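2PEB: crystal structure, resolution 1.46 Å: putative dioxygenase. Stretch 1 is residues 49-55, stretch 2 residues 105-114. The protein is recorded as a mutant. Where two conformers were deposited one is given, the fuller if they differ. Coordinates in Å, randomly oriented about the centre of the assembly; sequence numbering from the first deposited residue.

Stretch 1, residues 49-55: IGPHPKG
Stretch 2 (105-114) ALALNIEFLR

What fixes the register of the two stretches? A single hydrogen bond crosses between them: Asn109 N donates to Pro51 O at 2.7 Å, nearly straight at 170°. Beside it, Pro51 CA and Asn109 CA are 4.2 Å apart, the closest CA pair across the stretches. The same carbonyl receives a CA-H...O contact from Leu108, with Leu108 CA 3.4 Å from Pro51 O. From this point the chains run antiparallel: Pro53 and Lys54 lie by Leu106, while Gly50 lies by Phe112, in the first turn of the helix that follows Asn109.

How is each backbone shaped for the meeting? Stretch 1 has no regular helix or strand; a type II' turn from Ile49 to His52 is closed by His52 N to Ile49 O at 2.9 Å. Gly50 takes phi/psi 56/-122, a positive phi that favours glycine, and Pro51 follows at -75/-13. Stretch 2 is extended through Leu106, Ala107 and Leu108 (-102/164, -94/108, -81/147), then coils after Asn109, at -83/91. With chi1 t, Asn109 caps the helix: its OD1 accepts from Phe112 N at 2.9 Å. Its backbone N bonds across the contact and its OD1 bonds within its own stretch, while Asn109 CB also lies 4.2 Å from Gly50 O.

Which bump fills which hollow at the helix end? The Gly50-Pro51 corner of the turn is the bump; it sits in the angle formed by the Phe112 ring and the Leu113 side chain. The Phe112 CA-to-CB bond points toward stretch 1, and with chi1 t and chi2 -93° the residue lays one ring face against Gly50 CA, which sits 3.6 Å from the Phe112 ring centroid and 14° off the normal. Glycine suits this place because an ideal CB would lie 3.2 Å from Phe112 CE1, and would also clash with Pro51 CD. The C-gamma endo ring of Pro51 fits beside the aromatic, with Pro51 CD 3.8 Å from Phe112 CD1. Pro51 CB also comes within 4.3 Å of Leu113 CG, whose side chain (m, t) starts sideways but brings its end nearer. Pro51 is the residue most covered by the other stretch.

What packs against the extended arm? Pro53 is also C-gamma endo, at -92/9, and its CA-to-CB bond points toward stretch 2. Pro53 CG reaches Leu106 CB at 3.7 Å and Ala107 O at 3.5 Å, while Pro53 CD lies 4.1 Å from Leu108 CD2. Leu106 and Leu108, both m, t, offer branched apolar surfaces to this compact ring. Next along, Lys54 (t, t, m, t) contributes aliphatic surface, with Lys54 CB 4.1 Å from Leu106 CD1. His52 has CA-to-CB pointing away, its ring nitrogens ND1 and NE2 hydrogen-bonded elsewhere in the structure. Altogether 453 Å² is buried, counting both sides.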

# COMPACT_ATOMS: atom_id res chain seq x y z
N ILE A 49 -21.85 0.42 -0.08
CA ILE A 49 -22.39 -0.93 -0.16
C ILE A 49 -21.46 -1.87 0.59
O ILE A 49 -20.24 -1.70 0.60
CB ILE A 49 -22.60 -1.38 -1.64
CG1 ILE A 49 -23.47 -2.64 -1.74
CG2 ILE A 49 -21.28 -1.59 -2.35
CD1 ILE A 49 -24.90 -2.34 -1.69
N GLY A 50 -22.07 -2.85 1.27
CA GLY A 50 -21.35 -3.90 2.01
C GLY A 50 -20.38 -3.37 3.05
O GLY A 50 -20.76 -2.59 3.94
N PRO A 51 -19.09 -3.74 2.93
CA PRO A 51 -18.14 -3.22 3.90
C PRO A 51 -17.75 -1.76 3.69
O PRO A 51 -17.14 -1.16 4.58
CB PRO A 51 -16.92 -4.11 3.67
CG PRO A 51 -16.97 -4.42 2.26
CD PRO A 51 -18.43 -4.62 1.95
N HIS A 52 -18.11 -1.20 2.53
CA HIS A 52 -17.53 0.08 2.03
C HIS A 52 -18.25 1.31 2.54
O HIS A 52 -19.49 1.39 2.44
CB HIS A 52 -17.53 0.11 0.52
CG HIS A 52 -16.81 -1.05 -0.05
ND1 HIS A 52 -15.43 -1.17 0.03
CD2 HIS A 52 -17.26 -2.18 -0.64
CE1 HIS A 52 -15.08 -2.33 -0.50
NE2 HIS A 52 -16.17 -2.96 -0.91
N PRO A 53 -17.48 2.27 3.09
CA PRO A 53 -18.12 3.43 3.69
C PRO A 53 -18.33 4.64 2.80
O PRO A 53 -18.72 5.70 3.30
CB PRO A 53 -17.13 3.79 4.80
CG PRO A 53 -15.87 3.53 4.25
CD PRO A 53 -16.02 2.34 3.32
N LYS A 54 -18.08 4.46 1.50
CA LYS A 54 -18.11 5.53 0.54
C LYS A 54 -18.36 4.87 -0.83
O LYS A 54 -18.08 3.70 -1.00
CB LYS A 54 -16.76 6.27 0.58
CG LYS A 54 -16.74 7.59 -0.11
CD LYS A 54 -15.40 8.33 0.08
CE LYS A 54 -15.29 9.01 1.45
NZ LYS A 54 -14.25 10.10 1.44
N GLY A 55 -18.92 5.60 -1.76
CA GLY A 55 -18.99 5.11 -3.12
C GLY A 55 -17.62 4.65 -3.62
O GLY A 55 -16.57 5.18 -3.22
N ALA A 105 -6.79 6.13 4.87
CA ALA A 105 -7.63 4.96 5.04
C ALA A 105 -9.03 5.35 5.48
O ALA A 105 -9.25 6.30 6.26
CB ALA A 105 -7.04 3.99 6.04
N LEU A 106 -9.98 4.57 4.98
CA LEU A 106 -11.34 4.63 5.45
C LEU A 106 -11.62 3.47 6.38
O LEU A 106 -10.89 2.48 6.42
CB LEU A 106 -12.29 4.62 4.26
CG LEU A 106 -12.01 5.67 3.19
CD1 LEU A 106 -12.95 5.49 1.98
CD2 LEU A 106 -12.13 7.07 3.74
N ALA A 107 -12.71 3.60 7.12
CA ALA A 107 -13.10 2.60 8.09
C ALA A 107 -14.11 1.63 7.45
O ALA A 107 -15.27 1.96 7.27
CB ALA A 107 -13.70 3.25 9.33
N LEU A 108 -13.64 0.42 7.18
CA LEU A 108 -14.46 -0.62 6.56
C LEU A 108 -15.34 -1.32 7.60
O LEU A 108 -14.94 -1.48 8.76
CB LEU A 108 -13.55 -1.66 5.91
CG LEU A 108 -12.42 -1.13 5.00
CD1 LEU A 108 -11.58 -2.28 4.54
CD2 LEU A 108 -12.99 -0.36 3.80
N ASN A 109 -16.53 -1.75 7.17
CA ASN A 109 -17.36 -2.59 7.99
C ASN A 109 -16.90 -4.06 7.83
O ASN A 109 -17.31 -4.79 6.94
CB ASN A 109 -18.85 -2.41 7.71
CG ASN A 109 -19.71 -3.29 8.57
OD1 ASN A 109 -19.20 -4.12 9.33
ND2 ASN A 109 -21.03 -3.14 8.45
N ILE A 110 -15.98 -4.44 8.71
CA ILE A 110 -15.47 -5.81 8.72
C ILE A 110 -16.49 -6.82 9.24
O ILE A 110 -16.54 -7.96 8.78
CB ILE A 110 -14.17 -5.90 9.53
CG1 ILE A 110 -13.12 -4.94 8.95
CG2 ILE A 110 -13.64 -7.33 9.50
CD1 ILE A 110 -12.77 -5.17 7.49
N GLU A 111 -17.32 -6.42 10.19
CA GLU A 111 -18.33 -7.30 10.68
C GLU A 111 -19.26 -7.76 9.57
O GLU A 111 -19.81 -8.87 9.66
CB GLU A 111 -19.12 -6.64 11.81
CG GLU A 111 -19.96 -7.62 12.60
CD GLU A 111 -19.13 -8.73 13.23
OE1 GLU A 111 -17.92 -8.50 13.50
OE2 GLU A 111 -19.69 -9.83 13.45
N PHE A 112 -19.47 -6.91 8.57
CA PHE A 112 -20.30 -7.29 7.41
C PHE A 112 -19.74 -8.54 6.75
O PHE A 112 -20.48 -9.43 6.35
CB PHE A 112 -20.41 -6.14 6.40
CG PHE A 112 -21.16 -6.50 5.13
CD1 PHE A 112 -20.49 -6.98 4.02
CD2 PHE A 112 -22.54 -6.37 5.08
CE1 PHE A 112 -21.18 -7.33 2.86
CE2 PHE A 112 -23.24 -6.70 3.92
CZ PHE A 112 -22.55 -7.19 2.81
N LEU A 113 -18.41 -8.58 6.65
CA LEU A 113 -17.73 -9.72 6.08
C LEU A 113 -17.77 -10.93 7.04
O LEU A 113 -17.99 -12.04 6.60
CB LEU A 113 -16.29 -9.34 5.71
CG LEU A 113 -16.15 -8.19 4.73
CD1 LEU A 113 -14.70 -7.79 4.67
CD2 LEU A 113 -16.69 -8.59 3.36
N ARG A 114 -17.57 -10.72 8.34
CA ARG A 114 -17.69 -11.84 9.27
C ARG A 114 -19.07 -12.49 9.15
O ARG A 114 -19.16 -13.71 9.09
CB ARG A 114 -17.46 -11.41 10.71
CG ARG A 114 -16.06 -10.95 11.01
CD ARG A 114 -15.85 -10.83 12.51
NE ARG A 114 -15.09 -9.64 12.83
CZ ARG A 114 -13.77 -9.59 12.97
NH1 ARG A 114 -13.03 -10.70 12.84
NH2 ARG A 114 -13.19 -8.43 13.27